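Local structure of Alr1585 protein (Nostoc sp., 5C2I) at residues G204-V216 against K227-V239. The protein is a haem peroxidase of the dye-decolorizing (DyP) type, which probably uses hydrogen peroxide to oxidise dyes and related substrates. The protein carries 1 engineered substitution. Numbering follows the deposited sequence.
Sequences GVSQPLFMKRDVV and KWDPKAPLDSILV. With HEM (protoporphyrin IX containing Fe), chain E.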
# COMPACT_ATOMS: atom_id res chain seq x y z
N GLY A 204 -5.02 -19.11 15.57
CA GLY A 204 -4.89 -20.27 14.71
C GLY A 204 -3.53 -20.92 14.80
O GLY A 204 -3.19 -21.73 13.94
N VAL A 205 -2.75 -20.60 15.83
CA VAL A 205 -1.37 -21.06 15.92
C VAL A 205 -1.30 -22.60 16.15
O VAL A 205 -0.59 -23.32 15.42
CB VAL A 205 -0.61 -20.35 17.05
CG1 VAL A 205 0.79 -20.88 17.15
CG2 VAL A 205 -0.61 -18.84 16.86
N SER A 206 -1.99 -23.09 17.18
CA SER A 206 -1.88 -24.50 17.60
C SER A 206 -3.05 -25.34 17.10
O SER A 206 -4.20 -25.15 17.54
CB SER A 206 -1.80 -24.60 19.11
OG SER A 206 -1.61 -25.95 19.49
N GLN A 207 -2.75 -26.24 16.16
CA GLN A 207 -3.78 -27.08 15.54
C GLN A 207 -3.37 -28.55 15.49
O GLN A 207 -2.19 -28.87 15.31
CB GLN A 207 -4.03 -26.64 14.12
CG GLN A 207 -4.55 -25.22 13.98
CD GLN A 207 -6.05 -25.15 13.95
OE1 GLN A 207 -6.76 -25.90 14.64
NE2 GLN A 207 -6.54 -24.26 13.10
N PRO A 208 -4.33 -29.46 15.63
CA PRO A 208 -4.07 -30.82 15.16
C PRO A 208 -3.70 -30.82 13.68
O PRO A 208 -4.34 -30.11 12.89
CB PRO A 208 -5.42 -31.53 15.35
CG PRO A 208 -6.22 -30.67 16.23
CD PRO A 208 -5.73 -29.27 16.04
N LEU A 209 -2.69 -31.60 13.31
CA LEU A 209 -2.21 -31.63 11.94
C LEU A 209 -2.40 -33.02 11.35
O LEU A 209 -2.18 -34.04 12.04
CB LEU A 209 -0.73 -31.25 11.87
CG LEU A 209 -0.40 -29.88 12.50
CD1 LEU A 209 1.09 -29.59 12.31
CD2 LEU A 209 -1.23 -28.78 11.86
N PHE A 210 -2.73 -33.04 10.06
CA PHE A 210 -3.05 -34.28 9.34
C PHE A 210 -2.34 -34.43 8.01
O PHE A 210 -1.88 -35.50 7.69
CB PHE A 210 -4.57 -34.32 9.06
CG PHE A 210 -5.40 -34.18 10.30
CD1 PHE A 210 -5.59 -35.25 11.15
CD2 PHE A 210 -5.96 -32.97 10.63
CE1 PHE A 210 -6.33 -35.10 12.31
CE2 PHE A 210 -6.70 -32.82 11.79
CZ PHE A 210 -6.89 -33.90 12.60
N MET A 211 -2.22 -33.35 7.26
CA MET A 211 -1.64 -33.39 5.93
C MET A 211 -0.14 -33.10 5.95
O MET A 211 0.31 -32.21 6.71
CB MET A 211 -2.37 -32.38 5.00
CG MET A 211 -3.87 -32.52 4.92
SD MET A 211 -4.39 -34.16 4.40
CE MET A 211 -3.71 -34.24 2.77
N LYS A 212 0.58 -33.82 5.13
CA LYS A 212 2.05 -33.68 5.02
C LYS A 212 2.53 -32.23 4.90
O LYS A 212 3.51 -31.84 5.57
CB LYS A 212 2.61 -34.49 3.85
CG LYS A 212 4.16 -34.40 3.73
CD LYS A 212 4.73 -35.34 2.69
CE LYS A 212 6.23 -35.16 2.61
NZ LYS A 212 6.83 -36.10 1.65
N ARG A 213 1.87 -31.43 4.07
CA ARG A 213 2.34 -30.06 3.83
C ARG A 213 2.36 -29.29 5.15
O ARG A 213 3.31 -28.53 5.44
CB ARG A 213 1.45 -29.32 2.83
CG ARG A 213 1.53 -29.89 1.42
CD ARG A 213 2.51 -29.16 0.56
NE ARG A 213 2.45 -27.71 0.70
CZ ARG A 213 3.39 -26.89 0.23
NH1 ARG A 213 4.43 -27.38 -0.46
NH2 ARG A 213 3.29 -25.59 0.46
N ASP A 214 1.34 -29.52 5.98
CA ASP A 214 1.30 -28.90 7.30
C ASP A 214 2.28 -29.49 8.27
O ASP A 214 2.94 -28.75 9.03
CB ASP A 214 -0.12 -29.01 7.90
CG ASP A 214 -1.17 -28.15 7.18
OD1 ASP A 214 -0.81 -27.14 6.55
OD2 ASP A 214 -2.37 -28.48 7.27
N VAL A 215 2.35 -30.82 8.31
CA VAL A 215 3.22 -31.52 9.26
C VAL A 215 4.66 -31.11 9.05
O VAL A 215 5.37 -30.76 9.99
CB VAL A 215 3.06 -33.04 9.17
CG1 VAL A 215 4.11 -33.76 10.01
CG2 VAL A 215 1.66 -33.47 9.63
N VAL A 216 5.11 -31.16 7.80
CA VAL A 216 6.51 -30.85 7.50
C VAL A 216 6.85 -29.38 7.79
O VAL A 216 7.89 -29.09 8.39
CB VAL A 216 6.82 -31.27 6.06
CG1 VAL A 216 8.21 -30.79 5.67
CG2 VAL A 216 6.76 -32.79 5.95
N LYS A 227 9.08 -30.69 21.97
CA LYS A 227 8.29 -30.43 23.19
C LYS A 227 6.79 -30.75 23.08
O LYS A 227 6.10 -30.92 24.10
CB LYS A 227 8.45 -28.96 23.60
CG LYS A 227 9.88 -28.58 23.95
CD LYS A 227 10.32 -29.26 25.24
CE LYS A 227 11.84 -29.17 25.40
NZ LYS A 227 12.17 -27.78 25.77
N TRP A 228 6.27 -30.80 21.88
CA TRP A 228 4.84 -31.02 21.64
C TRP A 228 4.67 -31.61 20.26
O TRP A 228 5.21 -31.07 19.29
CB TRP A 228 4.04 -29.71 21.69
CG TRP A 228 2.65 -29.82 21.21
CD1 TRP A 228 2.15 -29.35 20.00
CD2 TRP A 228 1.52 -30.45 21.87
NE1 TRP A 228 0.81 -29.60 19.93
CE2 TRP A 228 0.39 -30.27 21.05
CE3 TRP A 228 1.35 -31.07 23.10
CZ2 TRP A 228 -0.89 -30.76 21.40
CZ3 TRP A 228 0.07 -31.54 23.45
CH2 TRP A 228 -1.00 -31.40 22.60
N ASP A 229 3.93 -32.72 20.17
CA ASP A 229 3.57 -33.34 18.89
C ASP A 229 2.17 -32.88 18.46
O ASP A 229 1.18 -33.33 19.02
CB ASP A 229 3.61 -34.86 19.05
CG ASP A 229 3.30 -35.61 17.75
OD1 ASP A 229 3.02 -34.95 16.71
OD2 ASP A 229 3.36 -36.86 17.80
N PRO A 230 2.06 -32.02 17.42
CA PRO A 230 0.77 -31.55 16.97
C PRO A 230 -0.02 -32.49 16.03
O PRO A 230 -1.17 -32.24 15.73
CB PRO A 230 1.13 -30.30 16.17
CG PRO A 230 2.40 -30.70 15.51
CD PRO A 230 3.16 -31.46 16.59
N LYS A 231 0.59 -33.57 15.60
CA LYS A 231 -0.11 -34.53 14.79
C LYS A 231 -1.28 -35.15 15.54
O LYS A 231 -1.28 -35.24 16.76
CB LYS A 231 0.83 -35.67 14.36
CG LYS A 231 1.90 -35.19 13.39
CD LYS A 231 2.78 -36.29 12.81
CE LYS A 231 3.78 -37.06 13.62
NZ LYS A 231 4.34 -36.34 14.75
N ALA A 232 -2.28 -35.55 14.80
CA ALA A 232 -3.45 -36.23 15.38
C ALA A 232 -3.91 -37.34 14.43
O ALA A 232 -3.71 -37.25 13.21
CB ALA A 232 -4.58 -35.25 15.60
N PRO A 233 -4.51 -38.42 15.00
CA PRO A 233 -4.99 -39.51 14.14
C PRO A 233 -6.23 -39.07 13.40
O PRO A 233 -6.99 -38.23 13.90
CB PRO A 233 -5.30 -40.62 15.13
CG PRO A 233 -5.62 -39.92 16.40
CD PRO A 233 -4.79 -38.66 16.41
N LEU A 234 -6.49 -39.68 12.27
CA LEU A 234 -7.68 -39.37 11.50
C LEU A 234 -8.98 -39.58 12.25
O LEU A 234 -9.91 -38.83 12.03
CB LEU A 234 -7.71 -40.12 10.16
CG LEU A 234 -6.70 -39.65 9.10
CD1 LEU A 234 -6.82 -40.59 7.90
CD2 LEU A 234 -6.95 -38.23 8.68
N ASP A 235 -9.02 -40.54 13.16
CA ASP A 235 -10.24 -40.78 13.93
C ASP A 235 -10.56 -39.73 14.99
O ASP A 235 -11.62 -39.79 15.61
CB ASP A 235 -10.29 -42.20 14.50
CG ASP A 235 -9.35 -42.45 15.62
OD1 ASP A 235 -8.59 -41.58 16.05
OD2 ASP A 235 -9.39 -43.56 16.12
N SER A 236 -9.69 -38.72 15.14
CA SER A 236 -9.98 -37.58 15.97
C SER A 236 -10.75 -36.48 15.21
O SER A 236 -11.19 -35.50 15.80
CB SER A 236 -8.73 -36.99 16.61
OG SER A 236 -8.01 -36.32 15.59
N ILE A 237 -10.94 -36.68 13.91
CA ILE A 237 -11.67 -35.70 13.12
C ILE A 237 -12.68 -36.32 12.12
O ILE A 237 -13.72 -35.71 11.85
CB ILE A 237 -10.68 -34.73 12.41
CG1 ILE A 237 -11.37 -33.51 11.85
CG2 ILE A 237 -9.87 -35.44 11.31
CD1 ILE A 237 -10.42 -32.42 11.36
N LEU A 238 -12.36 -37.49 11.56
CA LEU A 238 -13.24 -38.14 10.60
C LEU A 238 -14.14 -39.20 11.20
O LEU A 238 -13.74 -39.88 12.11
CB LEU A 238 -12.42 -38.77 9.46
CG LEU A 238 -11.49 -37.81 8.72
CD1 LEU A 238 -10.89 -38.49 7.51
CD2 LEU A 238 -12.20 -36.53 8.30
N VAL A 239 -15.33 -39.37 10.63
CA VAL A 239 -16.16 -40.53 10.88
C VAL A 239 -16.70 -41.03 9.55
O VAL A 239 -16.93 -40.26 8.59
CB VAL A 239 -17.39 -40.35 11.80
CG1 VAL A 239 -16.97 -40.23 13.26
CG2 VAL A 239 -18.19 -39.19 11.31
CHA HEM E . -6.22 -20.97 21.10
CHB HEM E . -8.65 -16.81 21.02
CHC HEM E . -12.80 -19.24 21.50
CHD HEM E . -10.32 -23.36 21.83
C1A HEM E . -6.51 -19.62 21.06
C2A HEM E . -5.55 -18.57 20.97
C3A HEM E . -6.24 -17.41 20.95
C4A HEM E . -7.61 -17.74 21.00
CMA HEM E . -5.68 -16.01 20.83
CAA HEM E . -4.02 -18.71 20.91
CBA HEM E . -3.38 -18.88 19.53
CGA HEM E . -3.90 -20.14 18.90
O1A HEM E . -3.40 -21.28 19.16
O2A HEM E . -4.85 -20.05 18.12
C1B HEM E . -10.00 -17.14 21.10
C2B HEM E . -11.07 -16.18 21.05
C3B HEM E . -12.21 -16.85 21.14
C4B HEM E . -11.83 -18.25 21.32
CMB HEM E . -10.89 -14.71 20.89
CAB HEM E . -13.62 -16.39 21.07
CBB HEM E . -14.02 -15.26 20.46
C1C HEM E . -12.49 -20.60 21.69
C2C HEM E . -13.38 -21.60 22.03
C3C HEM E . -12.66 -22.76 22.14
C4C HEM E . -11.33 -22.45 21.84
CMC HEM E . -14.87 -21.49 22.18
CAC HEM E . -13.11 -24.10 22.52
CBC HEM E . -14.10 -24.44 23.31
C1D HEM E . -9.00 -23.00 21.53
C2D HEM E . -7.95 -24.00 21.43
C3D HEM E . -6.81 -23.35 21.28
C4D HEM E . -7.20 -21.92 21.23
CMD HEM E . -8.09 -25.51 21.52
CAD HEM E . -5.45 -23.97 21.10
CBD HEM E . -4.74 -24.29 22.42
CGD HEM E . -3.43 -24.93 22.14
O1D HEM E . -2.44 -24.40 22.64
O2D HEM E . -3.31 -25.99 21.42
NA HEM E . -7.77 -19.09 21.15
NB HEM E . -10.50 -18.31 21.33
NC HEM E . -11.22 -21.10 21.67
ND HEM E . -8.51 -21.76 21.48
FE HEM E . -9.47 -20.09 21.44
O HOH W 1 -0.91 -28.25 18.11
O HOH W 2 -9.95 -20.28 19.16
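Phe210 lays one ring face against Ile237, whose CG2 sits 4.0 Å from the centroid of the Phe210 ring in a CH-pi contact. With CG of Phe210 anti to its carbonyl carbon (chi1 -55°), the ring reaches into the bend of 232-237: CE1 meets Ala232 CB, CD1 comes obliquely near Leu234 CD2, and Pro233 O and Ser236 OG lie at the ring edge. Cutting Phe210 back to an alanine would probably leave Ile237 and Ala232 without their aromatic partner and open a gap inside the bend. Beyond it, Pro208 CB packs on Ala232 CB, and Leu209 CD1 touches Pro230 CG at 3.6 Å. The backbones are joined at a single bridge, where Leu209 N donates to Pro230 O (2.9 Å) and Ala232 N to Leu209 O (3.1 Å). Next to it an Asx turn ties Lys231 N to Asp229 OD1; Lys231 NZ reaches that oxygen from the opposite face of the carboxylate, as a 2.7 Å salt bridge. Toward the haem, one water accepts from Trp228 NE1 and donates to Ser206 OG, which in turn donates to haem O2D at 2.6 Å. Gly204 N and Ser206 N hold the other propionate, so the 204-206 end forms part of the propionate side of the haem pocket in this DyP-type peroxidase.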